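Local coordinates for protein putative phosphinothricin n-acetyltransferase (Acinetobacter baylyi, PDB 2JLM) that probably transfers the acetyl group of acetyl-CoA to the amino group of L-methionine sulfoximine and L-methionine sulfone, as a member of the GNAT acetyltransferase family, at residues Asn60-Ile64 with Phe76-Ser81; Leu9-Val13 with His110-Glu114. All blocks are in the same frame, centred on the assembly; numbering follows the deposited sequence.

Contact 1 (Asn60-Ile64 with Phe76-Ser81); sequences NFPII and FASWGS
This is an antiparallel strand pairing at the open end of a beta hairpin, buried with its centre about 7 Å from that of the chain, where the loop leading into strand 63-68 comes alongside strand 73-81. The two segments run 164° apart. Asn60 closes the preceding helix 46-58 in a Schellman motif, its positive phi (62°) being one that asparagine tolerates well; from Phe61 onward the backbone is extended. Ile64 and Ala77 form a hydrogen-bonded pair (CA-CA 5.2 Å), with Ile64 N to Ala77 O at 2.9 Å and Ala77 N to Ile64 O at 2.8 Å. In the GNAT fold such a hairpin belongs to the central sheet: here strand 73-81 pairs on its other edge with strand 91-98, while Ile64 and Trp79 reach helix 107-121 and Ile63 packs on helix 46-58. Pro62, which has no NH to give, offers its carbonyl instead: Ser78 OG (chi1 t) donates to Pro62 O at 2.7 Å. The CG-CD edge of the proline points at the indole face of Trp79 (chi1 p), with Pro62 CG 3.5 Å from the six-membered-ring centroid, a CH-pi contact. Phe61 (chi1 m) meets the same indole obliquely, Phe61 CD1 to Trp79 NE1 at 3.4 Å, and the CA of Gly80 lies over the Phe61 ring face, 3.8 Å from its centroid, a second CH-pi contact.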
loop_
_atom_site.group_PDB
_atom_site.type_symbol
_atom_site.label_atom_id
_atom_site.label_comp_id
_atom_site.label_asym_id
_atom_site.label_seq_id
_atom_site.Cartn_x
_atom_site.Cartn_y
_atom_site.Cartn_z
ATOM N N ASN D 60 -1.408 5.387 7.091
ATOM C CA ASN D 60 -0.260 4.519 6.904
ATOM C C ASN D 60 0.795 4.844 7.972
ATOM O O ASN D 60 1.996 4.795 7.719
ATOM C CB ASN D 60 0.302 4.706 5.490
ATOM C CG ASN D 60 1.281 3.621 5.095
ATOM O OD1 ASN D 60 0.972 2.431 5.171
ATOM N ND2 ASN D 60 2.467 4.029 4.656
ATOM N N PHE D 61 0.324 5.202 9.163
ATOM C CA PHE D 61 1.197 5.395 10.313
ATOM C C PHE D 61 1.516 4.049 10.950
ATOM O O PHE D 61 0.605 3.297 11.315
ATOM C CB PHE D 61 0.535 6.304 11.348
ATOM C CG PHE D 61 0.387 7.734 10.895
ATOM C CD1 PHE D 61 1.241 8.267 9.939
ATOM C CD2 PHE D 61 -0.583 8.544 11.444
ATOM C CE1 PHE D 61 1.111 9.583 9.530
ATOM C CE2 PHE D 61 -0.722 9.863 11.042
ATOM C CZ PHE D 61 0.129 10.382 10.085
ATOM N N PRO D 62 2.808 3.736 11.092
ATOM C CA PRO D 62 3.170 2.424 11.639
ATOM C C PRO D 62 2.842 2.315 13.125
ATOM O O PRO D 62 2.852 3.317 13.842
ATOM C CB PRO D 62 4.686 2.361 11.423
ATOM C CG PRO D 62 5.122 3.794 11.373
ATOM C CD PRO D 62 3.980 4.587 10.820
ATOM N N ILE D 63 2.522 1.109 13.575
ATOM C CA ILE D 63 2.477 0.818 15.002
ATOM C C ILE D 63 3.342 -0.416 15.226
ATOM O O ILE D 63 2.949 -1.528 14.874
ATOM C CB ILE D 63 1.043 0.565 15.510
ATOM C CG1 ILE D 63 0.055 1.566 14.900
ATOM C CG2 ILE D 63 0.982 0.648 17.032
ATOM C CD1 ILE D 63 -1.377 1.344 15.383
ATOM N N ILE D 64 4.531 -0.211 15.783
ATOM C CA ILE D 64 5.494 -1.289 15.964
ATOM C C ILE D 64 5.499 -1.774 17.410
ATOM O O ILE D 64 5.740 -1.003 18.337
ATOM C CB ILE D 64 6.911 -0.852 15.554
ATOM C CG1 ILE D 64 6.924 -0.364 14.102
ATOM C CG2 ILE D 64 7.889 -1.994 15.707
ATOM C CD1 ILE D 64 8.312 0.130 13.624
ATOM N N PHE D 76 4.945 -0.561 22.634
ATOM C CA PHE D 76 4.808 -0.214 21.223
ATOM C C PHE D 76 5.351 1.180 20.911
ATOM O O PHE D 76 5.548 2.008 21.801
ATOM C CB PHE D 76 3.345 -0.336 20.781
ATOM C CG PHE D 76 2.437 0.684 21.398
ATOM C CD1 PHE D 76 2.087 1.830 20.703
ATOM C CD2 PHE D 76 1.937 0.504 22.680
ATOM C CE1 PHE D 76 1.249 2.780 21.275
ATOM C CE2 PHE D 76 1.102 1.449 23.255
ATOM C CZ PHE D 76 0.760 2.588 22.552
ATOM N N ALA D 77 5.626 1.429 19.642
ATOM C CA ALA D 77 6.066 2.745 19.219
ATOM C C ALA D 77 5.269 3.096 17.985
ATOM O O ALA D 77 4.798 2.213 17.272
ATOM C CB ALA D 77 7.551 2.753 18.914
ATOM N N SER D 78 5.104 4.385 17.734
ATOM C CA SER D 78 4.282 4.812 16.621
ATOM C C SER D 78 4.606 6.265 16.299
ATOM O O SER D 78 5.334 6.919 17.044
ATOM C CB SER D 78 2.812 4.661 16.997
ATOM O OG SER D 78 1.967 4.902 15.882
ATOM N N TRP D 79 4.089 6.765 15.180
ATOM C CA TRP D 79 4.122 8.203 14.921
ATOM C C TRP D 79 2.818 8.699 14.318
ATOM O O TRP D 79 1.976 7.916 13.899
ATOM C CB TRP D 79 5.328 8.621 14.067
ATOM C CG TRP D 79 5.260 8.234 12.627
ATOM C CD1 TRP D 79 4.301 8.596 11.725
ATOM C CD2 TRP D 79 6.210 7.438 11.904
ATOM N NE1 TRP D 79 4.581 8.061 10.496
ATOM C CE2 TRP D 79 5.747 7.347 10.577
ATOM C CE3 TRP D 79 7.394 6.786 12.252
ATOM C CZ2 TRP D 79 6.430 6.631 9.601
ATOM C CZ3 TRP D 79 8.068 6.076 11.282
ATOM C CH2 TRP D 79 7.583 6.002 9.971
ATOM N N GLY D 80 2.652 10.014 14.320
ATOM C CA GLY D 80 1.506 10.662 13.731
ATOM C C GLY D 80 1.937 12.020 13.215
ATOM O O GLY D 80 3.128 12.349 13.186
ATOM N N SER D 81 0.970 12.827 12.816
ATOM C CA SER D 81 1.277 14.165 12.346
ATOM C C SER D 81 1.938 14.959 13.473
ATOM O O SER D 81 1.541 14.836 14.628
ATOM C CB SER D 81 -0.010 14.861 11.887
ATOM O OG SER D 81 0.280 15.895 10.964
#

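Contact 2 (Leu9-Val13 with His110-Glu114); sequences LFRFV and HLMNE
Strand 9-13 packs against helix 110-114 with its axis 10.5 Å away at closest approach and a signed crossing angle of -30°, the two running roughly in the same direction. Leu9 is out of reach of the helix, but it and Phe10 pair in parallel with a strand of a second subunit, continuing the sheet across the interface. Phe10 (chi1 p) points toward the helix and lays its CZ over the imidazole face of His110, 3.5 Å from His110 CD2; the rings are oblique, their planes 47° apart. Arg11 is out of reach of the helix, and Phe12 (chi1 m) points toward it again, its ring reaching across to the helix. Phe12 CZ reaches His110 O at 3.4 Å and Phe12 CE2 touches Leu111 CD2 at 3.8 Å near the ring plane, while Glu114 CG lies over the ring face, 3.9 Å from its centroid. Glu114 (chi1 t, chi2 p) thus lends its aliphatic part to the aromatic, and its carboxylate turns to Arg11 of the second subunit in an intersubunit salt bridge. Val13 is likewise out of reach and pairs through its backbone with Gly65. Such helix-on-sheet packing belongs to the layered alpha/beta architecture of the GNAT fold.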
loop_
_atom_site.group_PDB
_atom_site.type_symbol
_atom_site.label_atom_id
_atom_site.label_comp_id
_atom_site.label_asym_id
_atom_site.label_seq_id
_atom_site.Cartn_x
_atom_site.Cartn_y
_atom_site.Cartn_z
ATOM N N LEU D 9 13.162 -12.652 26.220
ATOM C CA LEU D 9 13.208 -12.820 24.779
ATOM C C LEU D 9 12.003 -12.089 24.195
ATOM O O LEU D 9 10.894 -12.191 24.723
ATOM C CB LEU D 9 13.155 -14.306 24.430
ATOM C CG LEU D 9 13.565 -14.700 23.015
ATOM C CD1 LEU D 9 15.039 -14.441 22.824
ATOM C CD2 LEU D 9 13.238 -16.161 22.771
ATOM N N PHE D 10 12.213 -11.344 23.116
ATOM C CA PHE D 10 11.102 -10.632 22.493
ATOM C C PHE D 10 11.327 -10.468 21.005
ATOM O O PHE D 10 12.466 -10.513 20.527
ATOM C CB PHE D 10 10.913 -9.249 23.132
ATOM C CG PHE D 10 11.869 -8.215 22.615
ATOM C CD1 PHE D 10 11.509 -7.383 21.567
ATOM C CD2 PHE D 10 13.134 -8.084 23.168
ATOM C CE1 PHE D 10 12.391 -6.429 21.087
ATOM C CE2 PHE D 10 14.018 -7.139 22.697
ATOM C CZ PHE D 10 13.648 -6.307 21.657
ATOM N N ARG D 11 10.231 -10.277 20.274
ATOM C CA ARG D 11 10.298 -10.047 18.840
ATOM C C ARG D 11 9.435 -8.841 18.490
ATOM O O ARG D 11 8.594 -8.430 19.285
ATOM C CB ARG D 11 9.776 -11.264 18.082
ATOM C CG ARG D 11 8.265 -11.444 18.232
ATOM C CD ARG D 11 7.780 -12.716 17.563
ATOM N NE ARG D 11 6.524 -13.171 18.155
ATOM C CZ ARG D 11 5.339 -13.073 17.561
ATOM N NH1 ARG D 11 5.249 -12.556 16.340
ATOM N NH2 ARG D 11 4.247 -13.500 18.183
ATOM N N PHE D 12 9.641 -8.295 17.294
ATOM C CA PHE D 12 8.849 -7.177 16.805
ATOM C C PHE D 12 7.602 -7.688 16.114
ATOM O O PHE D 12 7.621 -8.738 15.489
ATOM C CB PHE D 12 9.661 -6.314 15.831
ATOM C CG PHE D 12 10.723 -5.491 16.495
ATOM C CD1 PHE D 12 12.017 -5.482 16.008
ATOM C CD2 PHE D 12 10.421 -4.719 17.613
ATOM C CE1 PHE D 12 12.996 -4.719 16.622
ATOM C CE2 PHE D 12 11.392 -3.951 18.231
ATOM C CZ PHE D 12 12.678 -3.950 17.744
ATOM N N VAL D 13 6.519 -6.932 16.235
ATOM C CA VAL D 13 5.298 -7.222 15.514
ATOM C C VAL D 13 4.665 -5.925 14.997
ATOM O O VAL D 13 4.901 -4.851 15.537
ATOM C CB VAL D 13 4.287 -7.927 16.424
ATOM C CG1 VAL D 13 3.873 -7.000 17.546
ATOM C CG2 VAL D 13 3.072 -8.349 15.629
ATOM N N HIS D 110 15.080 -0.319 21.687
ATOM C CA HIS D 110 14.814 -1.268 20.604
ATOM C C HIS D 110 13.674 -0.794 19.706
ATOM O O HIS D 110 13.798 -0.781 18.486
ATOM C CB HIS D 110 14.428 -2.644 21.165
ATOM C CG HIS D 110 15.537 -3.338 21.883
ATOM N ND1 HIS D 110 16.758 -3.583 21.295
ATOM C CD2 HIS D 110 15.608 -3.853 23.132
ATOM C CE1 HIS D 110 17.536 -4.212 22.154
ATOM N NE2 HIS D 110 16.862 -4.390 23.276
ATOM N N LEU D 111 12.551 -0.441 20.320
ATOM C CA LEU D 111 11.406 0.037 19.564
ATOM C C LEU D 111 11.759 1.315 18.805
ATOM O O LEU D 111 11.447 1.446 17.616
ATOM C CB LEU D 111 10.203 0.240 20.484
ATOM C CG LEU D 111 9.562 -1.083 20.925
ATOM C CD1 LEU D 111 8.689 -0.912 22.170
ATOM C CD2 LEU D 111 8.752 -1.735 19.782
ATOM N N MET D 112 12.435 2.249 19.473
ATOM C CA MET D 112 12.859 3.471 18.793
ATOM C C MET D 112 13.771 3.155 17.609
ATOM O O MET D 112 13.608 3.714 16.526
ATOM C CB MET D 112 13.526 4.462 19.753
ATOM C CG MET D 112 12.532 5.291 20.564
ATOM S SD MET D 112 11.257 6.067 19.542
ATOM C CE MET D 112 12.295 7.045 18.463
ATOM N N ASN D 113 14.723 2.247 17.803
ATOM C CA ASN D 113 15.594 1.871 16.701
ATOM C C ASN D 113 14.810 1.332 15.506
ATOM O O ASN D 113 15.105 1.652 14.356
ATOM C CB ASN D 113 16.652 0.859 17.147
ATOM C CG ASN D 113 17.894 1.524 17.714
ATOM O OD1 ASN D 113 18.288 2.611 17.284
ATOM N ND2 ASN D 113 18.526 0.865 18.679
ATOM N N GLU D 114 13.818 0.503 15.779
ATOM C CA GLU D 114 13.025 -0.077 14.707
ATOM C C GLU D 114 12.150 1.015 14.052
ATOM O O GLU D 114 12.042 1.083 12.826
ATOM C CB GLU D 114 12.201 -1.254 15.248
ATOM C CG GLU D 114 11.606 -2.184 14.186
ATOM C CD GLU D 114 12.635 -3.098 13.511
ATOM O OE1 GLU D 114 13.832 -3.067 13.881
ATOM O OE2 GLU D 114 12.236 -3.854 12.598
#

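The centres of contacts 1 and 2 lie about 13 Å apart, on one mixed sheet in which strand 63-68 lies between strands 7-14 and 73-81. Along the chain contact 1 is nested inside the long loop that contact 2 closes, so a local hairpin is enclosed by a packing of parts distant in sequence. Leu111 joins them directly: Leu111 CD2 is 3.4 Å from Ile64 O, and Leu111 CB is 4.0 Å from Ala77 CB. Helix 107-121 therefore covers both an edge strand of the sheet, 7-14, and the hairpin beside it. Through strand 7-14 the shared sheet runs on into a second subunit, placing the hairpin directly behind the strand at the interface.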